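Local structure of uncharacterized protein (Bordetella bronchiseptica RB50, 3BE3) at residues V37-L42 with R56-T61; S51-R56 with Q69-Y74. The protein is of unknown function but belongs to the DUF1653 family, a small beta-rich domain grouped with the SH3-like folds. One frame throughout, in Å; residues are numbered along the deposited sequence.

Contact 1 and contact 2 adjoin, with centres about 3 Å apart. Contact 1 is buried and contact 2 partly buried. Their first segments lie on neighbouring strands of one antiparallel sheet. Val37 N lies 2.7 Å from Arg53 O, a probable hydrogen bond, and Tyr39 O lies 2.8 Å from Ser51 N, another. Their second segments are joined by aromatic stacking, where Trp58 CD2 comes within 3.5 Å of Phe72 CD1. Trp58 therefore serves contact 1 with one face and Phe72 of contact 2 with the other. Contact 2 carries the sulfate site. Phe72 borders both the buried indole and the arginine that binds the sulfate: its ring stacks a face on Trp58 and turns an edge to Arg53.

Contact 1 of 2, residues V37-L42 with R56-T61; sequences VVYTRL and RIWNET
Val37 and Tyr39 of strand 35-41 both point toward Trp58, which comes from helix 55-58. All three residues are buried. Val37 lies over one face of the indole. Its CG1 branch stands anti to the backbone N and meets the six-membered ring as a CH-pi contact, 3.7 Å from that ring's centroid. The approach is nearly perpendicular, 10° off the ring normal. The other methyl, CG2, sits nearer the pyrrole side, 3.9 Å from Trp58 CG. The two methyls thus spread along the indole rather than sharing one spot.

Val38 points the opposite way and packs on Val38 of the second subunit. This alternation along the strand puts Tyr39 back on the Trp58 side. Tyr39 holds CG between its backbone N and carbonyl carbon (chi1 62°), and in this position the ring offers a face to the indole. The pair forms an edge-to-face stack in which Tyr39 gives the face and Trp58 the edge. The Tyr39 ring and the Trp58 six-membered ring have their centroids 4.9 Å apart, and the planes meet at 67°. The touching atom is Trp58 CZ3, which lies 3.4 Å above the tyrosine plane and over its centre. It is 3.5 Å from both CG and CD2 of Tyr39. The contact is made between carbon atoms, by CH-pi and edge-to-face packing.

Val37 also touches Ala23 of strand 20-29, while Tyr39 touches Ser51 and Arg53 of strand 50-54. Strand 35-41 runs between those two strands, and its backbone is hydrogen-bonded to both. The short helix 55-58 follows strand 50-54 directly and turns Trp58 into the core enclosed by the curved sheet. Strands 67-76 and 11-15 of the same sheet supply Phe72 and Tyr13 as further neighbours of the indole, the latter edge-to-face.

Contact 2 of 2, residues S51-R56 with Q69-Y74; sequences STRLLR and QPRFAY. With SO4 (sulfate ion), chain D.
Arg53 and Arg71 stack their guanidinium groups beside a sulfate ion. The group centres are 4.5 Å apart and the planes are tilted by 28°. Arg53 has CG anti to the backbone N (chi1 -168°) and is extended from CG to NE, which carries its guanidinium out from strand 50-54 to the sulfate. Arg71 also starts extended, and this carries its CD over the face of the Arg53 group, 3.9 Å from Arg53 CZ. A bend at chi3 (-65°) then folds the Arg71 guanidinium, with Arg53 NH2 3.6 Å above its plane.

The sulfate lies at the edge of the Arg53 guanidinium, near its plane. Arg53 NH1 bonds to sulfate O1 at 3.0 Å, and Arg53 NH2 to sulfate O3 at 2.9 Å. Arg71 NH1 gives O1 a further bond, also 3.0 Å. Phe72 turns its ring edge to Arg53, with CE1 3.9 Å from NH1.

Other groups fix the Arg71 rotation: NE bonds to Ile57 O, and NH2 forms a salt bridge with Glu60. Tyr16 OH and His15 NE2 complete the sulfate site. The ion, likely from the crystallisation liquor, probably eases the approach of the two cations, together with Glu60 on Arg71. The arrangement is consistent with a site that could take a small anion.

Contact 1 of 2, residues V37-L42 with R56-T61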
ATOM      1  N   VAL B  37       4.200  -4.114   3.287  1.00  9.75           N
ATOM      2  CA  VAL B  37       3.273  -5.058   2.662  1.00 10.35           C
ATOM      3  C   VAL B  37       1.933  -4.330   2.533  1.00 10.95           C
ATOM      4  O   VAL B  37       1.476  -3.688   3.482  1.00 11.54           O
ATOM      5  CB  VAL B  37       3.053  -6.341   3.531  1.00 10.02           C
ATOM      6  CG1 VAL B  37       1.972  -7.241   2.907  1.00  7.75           C
ATOM      7  CG2 VAL B  37       4.365  -7.106   3.681  1.00 10.08           C
ATOM      8  N   VAL B  38       1.329  -4.412   1.350  1.00 12.45           N
ATOM      9  CA  VAL B  38       0.028  -3.800   1.078  1.00 11.45           C
ATOM     10  C   VAL B  38      -0.962  -4.958   1.147  1.00 11.01           C
ATOM     11  O   VAL B  38      -0.824  -5.929   0.402  1.00 10.54           O
ATOM     12  CB  VAL B  38      -0.019  -3.172  -0.338  1.00 12.47           C
ATOM     13  CG1 VAL B  38      -1.415  -2.618  -0.625  1.00 11.07           C
ATOM     14  CG2 VAL B  38       1.016  -2.062  -0.436  1.00 11.29           C
ATOM     15  N   TYR B  39      -1.944  -4.867   2.039  1.00 10.64           N
ATOM     16  CA  TYR B  39      -2.911  -5.952   2.196  1.00 12.39           C
ATOM     17  C   TYR B  39      -4.337  -5.496   2.528  1.00 13.34           C
ATOM     18  O   TYR B  39      -4.549  -4.406   3.061  1.00 12.50           O
ATOM     19  CB  TYR B  39      -2.406  -6.923   3.272  1.00 13.45           C
ATOM     20  CG  TYR B  39      -2.247  -6.348   4.676  1.00 15.36           C
ATOM     21  CD1 TYR B  39      -3.134  -6.687   5.697  1.00 14.40           C
ATOM     22  CD2 TYR B  39      -1.190  -5.502   4.997  1.00 15.40           C
ATOM     23  CE1 TYR B  39      -2.968  -6.200   7.002  1.00 16.05           C
ATOM     24  CE2 TYR B  39      -1.019  -5.012   6.299  1.00 15.78           C
ATOM     25  CZ  TYR B  39      -1.907  -5.364   7.298  1.00 15.93           C
ATOM     26  OH  TYR B  39      -1.708  -4.904   8.586  1.00 20.69           O
ATOM     27  N   THR B  40      -5.310  -6.350   2.225  1.00 13.90           N
ATOM     28  CA  THR B  40      -6.712  -6.040   2.472  1.00 14.51           C
ATOM     29  C   THR B  40      -7.273  -7.084   3.421  1.00 16.25           C
ATOM     30  O   THR B  40      -6.894  -8.249   3.350  1.00 14.70           O
ATOM     31  CB  THR B  40      -7.518  -6.100   1.157  1.00 15.20           C
ATOM     32  OG1 THR B  40      -6.863  -5.309   0.159  1.00 20.54           O
ATOM     33  CG2 THR B  40      -8.943  -5.582   1.370  1.00 15.25           C
ATOM     34  N   ARG B  41      -8.172  -6.680   4.312  1.00 16.94           N
ATOM     35  CA  ARG B  41      -8.758  -7.661   5.219  1.00 16.67           C
ATOM     36  C   ARG B  41      -9.864  -8.404   4.489  1.00 15.66           C
ATOM     37  O   ARG B  41     -10.558  -7.838   3.635  1.00 13.05           O
ATOM     38  CB  ARG B  41      -9.304  -6.999   6.489  1.00 19.58           C
ATOM     39  CG  ARG B  41     -10.260  -5.865   6.260  1.00 19.99           C
ATOM     40  CD  ARG B  41     -10.712  -5.251   7.585  1.00 23.26           C
ATOM     41  NE  ARG B  41     -11.291  -3.933   7.357  1.00 19.88           N
ATOM     42  CZ  ARG B  41     -12.454  -3.718   6.757  1.00 20.86           C
ATOM     43  NH1 ARG B  41     -13.193  -4.736   6.332  1.00 21.47           N
ATOM     44  NH2 ARG B  41     -12.853  -2.477   6.531  1.00 20.41           N
ATOM     45  N   LEU B  42     -10.019  -9.678   4.831  1.00 13.95           N
ATOM     46  CA  LEU B  42     -11.026 -10.516   4.206  1.00 13.26           C
ATOM     47  C   LEU B  42     -12.073 -10.958   5.226  1.00 13.89           C
ATOM     48  O   LEU B  42     -12.387 -12.144   5.353  1.00 13.28           O
ATOM     49  CB  LEU B  42     -10.347 -11.724   3.548  1.00 12.74           C
ATOM     50  CG  LEU B  42      -9.227 -11.335   2.566  1.00 12.35           C
ATOM     51  CD1 LEU B  42      -8.524 -12.590   2.064  1.00 11.50           C
ATOM     52  CD2 LEU B  42      -9.795 -10.523   1.397  1.00 10.52           C
ATOM     53  N   ARG B  56       9.452  -6.310   7.508  1.00 15.22           N
ATOM     54  CA  ARG B  56      10.192  -6.947   8.588  1.00 17.36           C
ATOM     55  C   ARG B  56       9.335  -7.231   9.823  1.00 17.56           C
ATOM     56  O   ARG B  56       9.632  -8.153  10.576  1.00 18.11           O
ATOM     57  CB  ARG B  56      11.427  -6.115   8.956  1.00 17.80           C
ATOM     58  CG  ARG B  56      11.150  -4.716   9.455  1.00 19.82           C
ATOM     59  CD  ARG B  56      12.472  -4.038   9.809  1.00 21.97           C
ATOM     60  NE  ARG B  56      12.275  -2.790  10.542  1.00 23.19           N
ATOM     61  CZ  ARG B  56      12.141  -1.591   9.979  1.00 22.79           C
ATOM     62  NH1 ARG B  56      12.185  -1.462   8.655  1.00 23.81           N
ATOM     63  NH2 ARG B  56      11.955  -0.524  10.748  1.00 18.17           N
ATOM     64  N   ILE B  57       8.274  -6.456  10.028  1.00 16.43           N
ATOM     65  CA  ILE B  57       7.386  -6.702  11.163  1.00 17.59           C
ATOM     66  C   ILE B  57       6.418  -7.823  10.766  1.00 17.34           C
ATOM     67  O   ILE B  57       6.122  -8.720  11.556  1.00 18.00           O
ATOM     68  CB  ILE B  57       6.569  -5.443  11.549  1.00 19.04           C
ATOM     69  CG1 ILE B  57       7.512  -4.297  11.939  1.00 20.30           C
ATOM     70  CG2 ILE B  57       5.625  -5.777  12.691  1.00 18.56           C
ATOM     71  CD1 ILE B  57       8.426  -4.601  13.107  1.00 24.73           C
ATOM     72  N   TRP B  58       5.930  -7.759   9.529  1.00 16.87           N
ATOM     73  CA  TRP B  58       5.013  -8.766   8.980  1.00 16.03           C
ATOM     74  C   TRP B  58       5.659 -10.146   9.081  1.00 15.98           C
ATOM     75  O   TRP B  58       4.993 -11.129   9.412  1.00 16.72           O
ATOM     76  CB  TRP B  58       4.704  -8.436   7.508  1.00 14.20           C
ATOM     77  CG  TRP B  58       3.865  -9.446   6.732  1.00 13.17           C
ATOM     78  CD1 TRP B  58       4.284 -10.633   6.216  1.00 16.14           C
ATOM     79  CD2 TRP B  58       2.487  -9.306   6.330  1.00 14.10           C
ATOM     80  NE1 TRP B  58       3.265 -11.234   5.508  1.00 15.48           N
ATOM     81  CE2 TRP B  58       2.156 -10.435   5.559  1.00 15.71           C
ATOM     82  CE3 TRP B  58       1.514  -8.324   6.531  1.00 14.49           C
ATOM     83  CZ2 TRP B  58       0.879 -10.617   5.010  1.00 14.23           C
ATOM     84  CZ3 TRP B  58       0.247  -8.510   5.979  1.00 15.49           C
ATOM     85  CH2 TRP B  58      -0.051  -9.637   5.225  1.00 15.11           C
ATOM     86  N   ASN B  59       6.960 -10.194   8.798  1.00 17.48           N
ATOM     87  CA  ASN B  59       7.734 -11.433   8.832  1.00 21.05           C
ATOM     88  C   ASN B  59       8.175 -11.906  10.216  1.00 22.99           C
ATOM     89  O   ASN B  59       8.779 -12.972  10.338  1.00 22.91           O
ATOM     90  CB  ASN B  59       8.976 -11.300   7.945  1.00 22.31           C
ATOM     91  CG  ASN B  59       8.676 -11.543   6.489  1.00 24.32           C
ATOM     92  OD1 ASN B  59       7.800 -12.339   6.162  1.00 26.23           O
ATOM     93  ND2 ASN B  59       9.413 -10.882   5.604  1.00 24.04           N
ATOM     94  N   GLU B  60       7.888 -11.137  11.258  1.00 25.46           N
ATOM     95  CA  GLU B  60       8.302 -11.550  12.591  1.00 28.76           C
ATOM     96  C   GLU B  60       7.522 -12.745  13.109  1.00 30.12           C
ATOM     97  O   GLU B  60       6.385 -12.998  12.709  1.00 28.83           O
ATOM     98  CB  GLU B  60       8.155 -10.397  13.591  1.00 27.90           C
ATOM     99  CG  GLU B  60       9.103  -9.242  13.357  1.00 31.13           C
ATOM    100  CD  GLU B  60       8.987  -8.176  14.428  1.00 32.27           C
ATOM    101  OE1 GLU B  60       7.854  -7.902  14.867  1.00 34.99           O
ATOM    102  OE2 GLU B  60      10.023  -7.603  14.822  1.00 33.99           O
ATOM    103  N   THR B  61       8.158 -13.488  14.005  1.00 32.17           N
ATOM    104  CA  THR B  61       7.533 -14.643  14.626  1.00 34.36           C
ATOM    105  C   THR B  61       6.989 -14.156  15.962  1.00 35.48           C
ATOM    106  O   THR B  61       7.534 -13.230  16.561  1.00 34.36           O
ATOM    107  CB  THR B  61       8.553 -15.787  14.851  1.00 36.33           C
ATOM    108  OG1 THR B  61       8.954 -16.323  13.583  1.00 36.90           O
ATOM    109  CG2 THR B  61       7.946 -16.903  15.695  1.00 36.83           C
TER

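Contact 2 of 2, residues S51-R56 with Q69-Y74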
ATOM      1  N   SER B  51      -4.563  -1.892   4.296  1.00 15.46           N
ATOM      2  CA  SER B  51      -3.588  -1.504   5.305  1.00 14.73           C
ATOM      3  C   SER B  51      -2.184  -1.715   4.762  1.00 13.62           C
ATOM      4  O   SER B  51      -2.004  -2.391   3.753  1.00 14.06           O
ATOM      5  CB  SER B  51      -3.763  -2.367   6.563  1.00 14.66           C
ATOM      6  OG  SER B  51      -5.070  -2.270   7.094  1.00 19.00           O
ATOM      7  N   THR B  52      -1.188  -1.126   5.425  1.00 13.59           N
ATOM      8  CA  THR B  52       0.201  -1.321   5.022  1.00 12.44           C
ATOM      9  C   THR B  52       0.980  -1.607   6.302  1.00 14.41           C
ATOM     10  O   THR B  52       0.678  -1.058   7.367  1.00 13.51           O
ATOM     11  CB  THR B  52       0.824  -0.080   4.330  1.00 14.30           C
ATOM     12  OG1 THR B  52       1.045   0.953   5.301  1.00 14.12           O
ATOM     13  CG2 THR B  52      -0.081   0.433   3.221  1.00 14.07           C
ATOM     14  N   ARG B  53       1.972  -2.485   6.208  1.00 14.10           N
ATOM     15  CA  ARG B  53       2.775  -2.839   7.374  1.00 14.32           C
ATOM     16  C   ARG B  53       4.186  -3.196   6.938  1.00 13.20           C
ATOM     17  O   ARG B  53       4.374  -3.874   5.929  1.00 12.00           O
ATOM     18  CB  ARG B  53       2.144  -4.021   8.107  1.00 15.76           C
ATOM     19  CG  ARG B  53       2.735  -4.271   9.479  1.00 19.76           C
ATOM     20  CD  ARG B  53       1.831  -5.169  10.311  1.00 19.46           C
ATOM     21  NE  ARG B  53       2.239  -5.198  11.711  1.00 22.46           N
ATOM     22  CZ  ARG B  53       1.550  -5.799  12.676  1.00 21.67           C
ATOM     23  NH1 ARG B  53       0.416  -6.423  12.388  1.00 21.07           N
ATOM     24  NH2 ARG B  53       1.999  -5.770  13.920  1.00 25.01           N
ATOM     25  N   LEU B  54       5.174  -2.742   7.707  1.00 11.82           N
ATOM     26  CA  LEU B  54       6.569  -3.022   7.392  1.00 12.62           C
ATOM     27  C   LEU B  54       6.769  -4.513   7.141  1.00 12.54           C
ATOM     28  O   LEU B  54       6.259  -5.358   7.877  1.00 11.37           O
ATOM     29  CB  LEU B  54       7.478  -2.558   8.544  1.00 13.92           C
ATOM     30  CG  LEU B  54       7.509  -1.050   8.816  1.00 14.89           C
ATOM     31  CD1 LEU B  54       8.223  -0.770  10.127  1.00 16.63           C
ATOM     32  CD2 LEU B  54       8.199  -0.337   7.653  1.00 16.46           C
ATOM     33  N   LEU B  55       7.510  -4.834   6.089  1.00 12.53           N
ATOM     34  CA  LEU B  55       7.774  -6.222   5.747  1.00 12.93           C
ATOM     35  C   LEU B  55       8.475  -6.963   6.887  1.00 14.40           C
ATOM     36  O   LEU B  55       8.139  -8.107   7.204  1.00 13.99           O
ATOM     37  CB  LEU B  55       8.633  -6.281   4.480  1.00 13.49           C
ATOM     38  CG  LEU B  55       9.077  -7.660   3.986  1.00 13.41           C
ATOM     39  CD1 LEU B  55       7.871  -8.468   3.570  1.00 13.11           C
ATOM     40  CD2 LEU B  55      10.001  -7.504   2.818  1.00 10.17           C
ATOM     41  N   ARG B  56       9.452  -6.310   7.508  1.00 15.22           N
ATOM     42  CA  ARG B  56      10.192  -6.947   8.588  1.00 17.36           C
ATOM     43  C   ARG B  56       9.335  -7.231   9.823  1.00 17.56           C
ATOM     44  O   ARG B  56       9.632  -8.153  10.576  1.00 18.11           O
ATOM     45  CB  ARG B  56      11.427  -6.115   8.956  1.00 17.80           C
ATOM     46  CG  ARG B  56      11.150  -4.716   9.455  1.00 19.82           C
ATOM     47  CD  ARG B  56      12.472  -4.038   9.809  1.00 21.97           C
ATOM     48  NE  ARG B  56      12.275  -2.790  10.542  1.00 23.19           N
ATOM     49  CZ  ARG B  56      12.141  -1.591   9.979  1.00 22.79           C
ATOM     50  NH1 ARG B  56      12.185  -1.462   8.655  1.00 23.81           N
ATOM     51  NH2 ARG B  56      11.955  -0.524  10.748  1.00 18.17           N
ATOM     52  N   GLN B  69       5.060 -18.981  16.252  1.00 40.02           N
ATOM     53  CA  GLN B  69       4.338 -19.087  14.985  1.00 36.21           C
ATOM     54  C   GLN B  69       4.444 -17.797  14.175  1.00 32.75           C
ATOM     55  O   GLN B  69       4.680 -16.722  14.727  1.00 31.38           O
ATOM     56  CB  GLN B  69       2.867 -19.433  15.236  1.00 37.14           C
ATOM     57  CG  GLN B  69       2.071 -18.380  15.984  1.00 38.12           C
ATOM     58  CD  GLN B  69       0.606 -18.765  16.129  1.00 39.09           C
ATOM     59  OE1 GLN B  69      -0.056 -19.112  15.149  1.00 39.52           O
ATOM     60  NE2 GLN B  69       0.095 -18.700  17.354  1.00 39.52           N
ATOM     61  N   PRO B  70       4.286 -17.885  12.846  1.00 29.71           N
ATOM     62  CA  PRO B  70       4.379 -16.677  12.018  1.00 26.53           C
ATOM     63  C   PRO B  70       3.309 -15.663  12.394  1.00 22.99           C
ATOM     64  O   PRO B  70       2.205 -16.038  12.772  1.00 22.20           O
ATOM     65  CB  PRO B  70       4.157 -17.208  10.600  1.00 27.38           C
ATOM     66  CG  PRO B  70       4.577 -18.637  10.676  1.00 28.09           C
ATOM     67  CD  PRO B  70       4.022 -19.071  12.011  1.00 28.65           C
ATOM     68  N   ARG B  71       3.643 -14.379  12.307  1.00 21.29           N
ATOM     69  CA  ARG B  71       2.658 -13.340  12.592  1.00 18.38           C
ATOM     70  C   ARG B  71       1.596 -13.491  11.505  1.00 17.33           C
ATOM     71  O   ARG B  71       0.401 -13.406  11.769  1.00 15.59           O
ATOM     72  CB  ARG B  71       3.294 -11.946  12.513  1.00 16.93           C
ATOM     73  CG  ARG B  71       2.336 -10.821  12.909  1.00 17.58           C
ATOM     74  CD  ARG B  71       2.920  -9.437  12.657  1.00 16.72           C
ATOM     75  NE  ARG B  71       4.091  -9.131  13.479  1.00 17.04           N
ATOM     76  CZ  ARG B  71       4.063  -8.937  14.796  1.00 17.88           C
ATOM     77  NH1 ARG B  71       2.919  -9.018  15.469  1.00 19.21           N
ATOM     78  NH2 ARG B  71       5.186  -8.647  15.444  1.00 18.00           N
ATOM     79  N   PHE B  72       2.065 -13.731  10.281  1.00 16.75           N
ATOM     80  CA  PHE B  72       1.203 -13.929   9.113  1.00 17.99           C
ATOM     81  C   PHE B  72       1.629 -15.202   8.380  1.00 17.30           C
ATOM     82  O   PHE B  72       2.756 -15.284   7.901  1.00 18.09           O
ATOM     83  CB  PHE B  72       1.310 -12.744   8.145  1.00 17.45           C
ATOM     84  CG  PHE B  72       0.623 -11.484   8.624  1.00 19.30           C
ATOM     85  CD1 PHE B  72       1.315 -10.516   9.347  1.00 17.32           C
ATOM     86  CD2 PHE B  72      -0.725 -11.258   8.334  1.00 19.23           C
ATOM     87  CE1 PHE B  72       0.678  -9.345   9.771  1.00 18.71           C
ATOM     88  CE2 PHE B  72      -1.363 -10.100   8.751  1.00 18.80           C
ATOM     89  CZ  PHE B  72      -0.661  -9.139   9.473  1.00 18.10           C
ATOM     90  N   ALA B  73       0.738 -16.188   8.294  1.00 16.89           N
ATOM     91  CA  ALA B  73       1.037 -17.457   7.614  1.00 17.63           C
ATOM     92  C   ALA B  73       0.420 -17.559   6.222  1.00 16.86           C
ATOM     93  O   ALA B  73      -0.800 -17.499   6.070  1.00 15.96           O
ATOM     94  CB  ALA B  73       0.563 -18.633   8.460  1.00 19.06           C
ATOM     95  N   TYR B  74       1.267 -17.727   5.209  1.00 17.32           N
ATOM     96  CA  TYR B  74       0.814 -17.839   3.818  1.00 16.73           C
ATOM     97  C   TYR B  74       0.021 -19.128   3.613  1.00 16.87           C
ATOM     98  O   TYR B  74       0.471 -20.204   4.005  1.00 14.73           O
ATOM     99  CB  TYR B  74       2.032 -17.832   2.874  1.00 16.08           C
ATOM    100  CG  TYR B  74       1.721 -17.949   1.386  1.00 17.54           C
ATOM    101  CD1 TYR B  74       1.128 -16.907   0.689  1.00 15.39           C
ATOM    102  CD2 TYR B  74       2.029 -19.108   0.681  1.00 17.54           C
ATOM    103  CE1 TYR B  74       0.852 -17.011  -0.680  1.00 16.81           C
ATOM    104  CE2 TYR B  74       1.751 -19.223  -0.687  1.00 17.91           C
ATOM    105  CZ  TYR B  74       1.161 -18.173  -1.367  1.00 17.66           C
ATOM    106  OH  TYR B  74       0.880 -18.293  -2.720  1.00 18.23           O
TER
HETATM  107  S   SO4 D 200      -0.410  -7.783  15.803  1.00 30.66           S
HETATM  108  O1  SO4 D 200       0.077  -8.425  14.564  1.00 29.76           O
HETATM  109  O2  SO4 D 200       0.366  -8.303  16.945  1.00 31.90           O
HETATM  110  O3  SO4 D 200      -0.225  -6.328  15.712  1.00 29.89           O
HETATM  111  O4  SO4 D 200      -1.837  -8.092  15.990  1.00 28.77           O